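Local structure of deseasin MCP-01 (Pseudoalteromonas sp., 3VV3) at residues Ala34-Val46 with Gly278-Leu290. The protein is a calcium-binding serine protease of the subtilisin family that degrades collagen. Numbering follows the deposited sequence.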
loop_
_atom_site.group_PDB
_atom_site.type_symbol
_atom_site.label_atom_id
_atom_site.label_comp_id
_atom_site.label_asym_id
_atom_site.label_seq_id
_atom_site.Cartn_x
_atom_site.Cartn_y
_atom_site.Cartn_z
ATOM N N ALA A 34 -0.161 -14.032 -26.549
ATOM C CA ALA A 34 1.267 -14.272 -26.372
ATOM C C ALA A 34 1.541 -15.732 -26.031
ATOM O O ALA A 34 2.542 -16.311 -26.468
ATOM C CB ALA A 34 1.848 -13.346 -25.284
ATOM N N TRP A 35 0.647 -16.331 -25.254
ATOM C CA TRP A 35 0.848 -17.706 -24.810
ATOM C C TRP A 35 0.798 -18.722 -25.949
ATOM O O TRP A 35 1.183 -19.868 -25.767
ATOM C CB TRP A 35 -0.144 -18.078 -23.708
ATOM C CG TRP A 35 0.097 -17.318 -22.434
ATOM C CD1 TRP A 35 1.285 -16.783 -22.012
ATOM C CD2 TRP A 35 -0.864 -17.017 -21.415
ATOM N NE1 TRP A 35 1.116 -16.162 -20.794
ATOM C CE2 TRP A 35 -0.192 -16.293 -20.408
ATOM C CE3 TRP A 35 -2.232 -17.282 -21.261
ATOM C CZ2 TRP A 35 -0.835 -15.843 -19.259
ATOM C CZ3 TRP A 35 -2.869 -16.835 -20.123
ATOM C CH2 TRP A 35 -2.168 -16.117 -19.131
ATOM N N SER A 36 0.336 -18.306 -27.119
ATOM C CA SER A 36 0.365 -19.196 -28.279
ATOM C C SER A 36 1.801 -19.347 -28.779
ATOM O O SER A 36 2.135 -20.312 -29.470
ATOM C CB SER A 36 -0.552 -18.675 -29.393
ATOM O OG SER A 36 -0.037 -17.493 -29.980
ATOM N N ILE A 37 2.649 -18.392 -28.408
ATOM C CA ILE A 37 4.060 -18.402 -28.780
ATOM C C ILE A 37 4.902 -19.025 -27.670
ATOM O O ILE A 37 5.738 -19.889 -27.924
ATOM C CB ILE A 37 4.568 -16.975 -29.067
ATOM C CG1 ILE A 37 3.776 -16.342 -30.219
ATOM C CG2 ILE A 37 6.073 -16.967 -29.356
ATOM C CD1 ILE A 37 4.045 -14.852 -30.406
ATOM N N SER A 38 4.678 -18.578 -26.436
ATOM C CA SER A 38 5.403 -19.106 -25.290
ATOM C C SER A 38 4.604 -18.906 -24.012
ATOM O O SER A 38 3.953 -17.872 -23.842
ATOM C CB SER A 38 6.757 -18.411 -25.142
ATOM O OG SER A 38 7.507 -18.990 -24.085
ATOM N N THR A 39 4.660 -19.896 -23.128
ATOM C CA THR A 39 4.127 -19.756 -21.776
ATOM C C THR A 39 5.256 -19.707 -20.746
ATOM O O THR A 39 5.015 -19.764 -19.542
ATOM C CB THR A 39 3.108 -20.859 -21.418
ATOM O OG1 THR A 39 3.635 -22.150 -21.758
ATOM C CG2 THR A 39 1.803 -20.631 -22.171
ATOM N N GLY A 40 6.491 -19.603 -21.233
ATOM C CA GLY A 40 7.631 -19.343 -20.369
ATOM C C GLY A 40 8.465 -20.571 -20.067
ATOM O O GLY A 40 8.069 -21.696 -20.365
ATOM N N SER A 41 9.627 -20.356 -19.461
ATOM C CA SER A 41 10.492 -21.469 -19.099
ATOM C C SER A 41 11.020 -21.359 -17.677
ATOM O O SER A 41 11.431 -20.278 -17.250
ATOM C CB SER A 41 11.669 -21.554 -20.062
ATOM O OG SER A 41 12.553 -22.584 -19.655
ATOM N N ARG A 42 11.035 -22.484 -16.962
ATOM C CA ARG A 42 11.670 -22.548 -15.648
ATOM C C ARG A 42 13.150 -22.174 -15.744
ATOM O O ARG A 42 13.774 -21.836 -14.745
ATOM C CB ARG A 42 11.533 -23.951 -15.040
ATOM C CG ARG A 42 10.186 -24.247 -14.395
ATOM C CD ARG A 42 10.193 -23.887 -12.919
ATOM N NE ARG A 42 11.376 -24.394 -12.221
ATOM C CZ ARG A 42 11.578 -24.275 -10.909
ATOM N NH1 ARG A 42 10.667 -23.681 -10.152
ATOM N NH2 ARG A 42 12.684 -24.755 -10.349
ATOM N N ASP A 43 13.717 -22.253 -16.944
ATOM C CA ASP A 43 15.122 -21.894 -17.124
ATOM C C ASP A 43 15.379 -20.392 -17.062
ATOM O O ASP A 43 16.527 -19.965 -16.926
ATOM C CB ASP A 43 15.668 -22.451 -18.433
ATOM C CG ASP A 43 16.098 -23.895 -18.306
ATOM O OD1 ASP A 43 16.219 -24.389 -17.162
ATOM O OD2 ASP A 43 16.334 -24.526 -19.345
ATOM N N VAL A 44 14.313 -19.601 -17.166
ATOM C CA VAL A 44 14.420 -18.149 -17.014
ATOM C C VAL A 44 14.206 -17.788 -15.550
ATOM O O VAL A 44 13.210 -18.178 -14.956
ATOM C CB VAL A 44 13.371 -17.417 -17.886
ATOM C CG1 VAL A 44 13.411 -15.907 -17.630
ATOM C CG2 VAL A 44 13.606 -17.705 -19.358
ATOM N N VAL A 45 15.145 -17.049 -14.966
ATOM C CA VAL A 45 15.082 -16.754 -13.545
ATOM C C VAL A 45 14.802 -15.272 -13.335
ATOM O O VAL A 45 15.438 -14.424 -13.944
ATOM C CB VAL A 45 16.394 -17.151 -12.837
ATOM C CG1 VAL A 45 16.258 -16.970 -11.335
ATOM C CG2 VAL A 45 16.752 -18.596 -13.180
ATOM N N VAL A 46 13.825 -14.974 -12.486
ATOM C CA VAL A 46 13.492 -13.593 -12.164
ATOM C C VAL A 46 13.684 -13.365 -10.670
ATOM O O VAL A 46 13.207 -14.146 -9.853
ATOM C CB VAL A 46 12.028 -13.267 -12.520
ATOM C CG1 VAL A 46 11.706 -11.819 -12.162
ATOM C CG2 VAL A 46 11.770 -13.501 -14.002
ATOM N N GLY A 278 7.482 -9.748 -15.632
ATOM C CA GLY A 278 6.974 -10.995 -16.183
ATOM C C GLY A 278 7.090 -11.024 -17.696
ATOM O O GLY A 278 7.521 -12.027 -18.273
ATOM N N ALA A 279 6.705 -9.929 -18.348
ATOM C CA ALA A 279 6.817 -9.858 -19.800
ATOM C C ALA A 279 8.276 -9.976 -20.256
ATOM O O ALA A 279 8.564 -10.633 -21.256
ATOM C CB ALA A 279 6.178 -8.584 -20.340
ATOM N N ALA A 280 9.191 -9.348 -19.519
ATOM C CA ALA A 280 10.608 -9.437 -19.852
ATOM C C ALA A 280 11.059 -10.889 -19.796
ATOM O O ALA A 280 11.754 -11.367 -20.702
ATOM C CB ALA A 280 11.455 -8.571 -18.909
ATOM N N ALA A 281 10.674 -11.590 -18.733
ATOM C CA ALA A 281 11.028 -13.005 -18.595
ATOM C C ALA A 281 10.438 -13.842 -19.730
ATOM O O ALA A 281 11.096 -14.750 -20.245
ATOM C CB ALA A 281 10.589 -13.544 -17.244
ATOM N N LEU A 282 9.198 -13.543 -20.116
ATOM C CA LEU A 282 8.561 -14.272 -21.216
ATOM C C LEU A 282 9.303 -14.054 -22.536
ATOM O O LEU A 282 9.528 -15.002 -23.301
ATOM C CB LEU A 282 7.076 -13.888 -21.354
ATOM C CG LEU A 282 6.244 -14.860 -22.207
ATOM C CD1 LEU A 282 6.336 -16.264 -21.617
ATOM C CD2 LEU A 282 4.791 -14.422 -22.277
ATOM N N VAL A 283 9.701 -12.813 -22.792
ATOM C CA VAL A 283 10.496 -12.489 -23.973
ATOM C C VAL A 283 11.799 -13.299 -23.984
ATOM O O VAL A 283 12.202 -13.832 -25.014
ATOM C CB VAL A 283 10.822 -10.978 -24.043
ATOM C CG1 VAL A 283 11.887 -10.706 -25.096
ATOM C CG2 VAL A 283 9.553 -10.157 -24.328
ATOM N N LEU A 284 12.449 -13.397 -22.828
ATOM C CA LEU A 284 13.730 -14.097 -22.746
ATOM C C LEU A 284 13.559 -15.608 -22.886
ATOM O O LEU A 284 14.543 -16.337 -23.039
ATOM C CB LEU A 284 14.442 -13.755 -21.439
ATOM C CG LEU A 284 15.004 -12.335 -21.344
ATOM C CD1 LEU A 284 15.439 -12.030 -19.903
ATOM C CD2 LEU A 284 16.173 -12.168 -22.301
ATOM N N SER A 285 12.319 -16.089 -22.837
ATOM C CA SER A 285 12.073 -17.512 -23.099
ATOM C C SER A 285 12.002 -17.758 -24.604
ATOM O O SER A 285 12.074 -18.904 -25.061
ATOM C CB SER A 285 10.795 -18.011 -22.409
ATOM O OG SER A 285 9.633 -17.586 -23.114
ATOM N N VAL A 286 11.867 -16.677 -25.366
ATOM C CA VAL A 286 11.766 -16.741 -26.831
ATOM C C VAL A 286 13.072 -16.306 -27.516
ATOM O O VAL A 286 13.493 -16.887 -28.521
ATOM C CB VAL A 286 10.575 -15.879 -27.336
ATOM C CG1 VAL A 286 10.596 -15.739 -28.848
ATOM C CG2 VAL A 286 9.241 -16.473 -26.865
ATOM N N ASN A 287 13.716 -15.281 -26.967
ATOM C CA ASN A 287 14.959 -14.766 -27.539
ATOM C C ASN A 287 15.951 -14.361 -26.456
ATOM O O ASN A 287 15.955 -13.217 -26.000
ATOM C CB ASN A 287 14.686 -13.588 -28.487
ATOM C CG ASN A 287 15.939 -13.136 -29.248
ATOM O OD1 ASN A 287 17.047 -13.602 -28.985
ATOM N ND2 ASN A 287 15.759 -12.226 -30.199
ATOM N N PRO A 288 16.810 -15.304 -26.048
ATOM C CA PRO A 288 17.807 -15.059 -25.003
ATOM C C PRO A 288 18.981 -14.211 -25.485
ATOM O O PRO A 288 19.823 -13.847 -24.671
ATOM C CB PRO A 288 18.301 -16.467 -24.668
ATOM C CG PRO A 288 18.128 -17.224 -25.948
ATOM C CD PRO A 288 16.846 -16.695 -26.534
ATOM N N ASP A 289 19.034 -13.893 -26.776
ATOM C CA ASP A 289 20.188 -13.184 -27.332
ATOM C C ASP A 289 20.082 -11.659 -27.276
ATOM O O ASP A 289 21.005 -10.954 -27.674
ATOM C CB ASP A 289 20.463 -13.654 -28.770
ATOM C CG ASP A 289 20.838 -15.123 -28.836
ATOM O OD1 ASP A 289 21.567 -15.591 -27.935
ATOM O OD2 ASP A 289 20.414 -15.809 -29.789
ATOM N N LEU A 290 18.967 -11.149 -26.770
ATOM C CA LEU A 290 18.791 -9.707 -26.652
ATOM C C LEU A 290 19.716 -9.114 -25.591
ATOM O O LEU A 290 19.857 -9.675 -24.511
ATOM C CB LEU A 290 17.335 -9.388 -26.296
ATOM C CG LEU A 290 16.299 -9.836 -27.327
ATOM C CD1 LEU A 290 14.878 -9.760 -26.771
ATOM C CD2 LEU A 290 16.438 -9.017 -28.604
HETATM O O HOH W 1 9.859 -17.357 -19.003
#
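The hydroxyls of S38 and S285 meet at 2.7 Å, OG to OG, where the 34-46 loop passes the C-terminal end of helix 269-284. S285 OG sits between its own backbone N and carbonyl carbon (chi1 77°), a torsion that turns it back to the L282 carbonyl, whose O lies 2.6 Å from it and is met in plane on a lone pair. With OG anti to the backbone nitrogen (chi1 -176°), S38 turns its hydroxyl to both S285 OG and the G40 amide, which donates to it at 3.1 Å in an ST turn. With S38 reduced to alanine, the G40 amide and the S285 hydroxyl would probably each lose a partner, and the turn its brace. L282 CD1 packs against the backbone of the same turn, 3.4 Å from G40 N, while CD2 approaches the edge of the W35 ring. In this subtilisin-like alpha/beta fold, the loop leads into strand 45-50 of the parallel sheet, against which the helix packs. Both V44 methyls lie against the A281 carbonyl, and V46 CG2 presses tightly on A281 CB, at 3.5 Å. Beyond the serines, V286 CG2 touches S38 CB at 3.6 Å; I37 and V286 cross at about a right angle, CG2 to CG2.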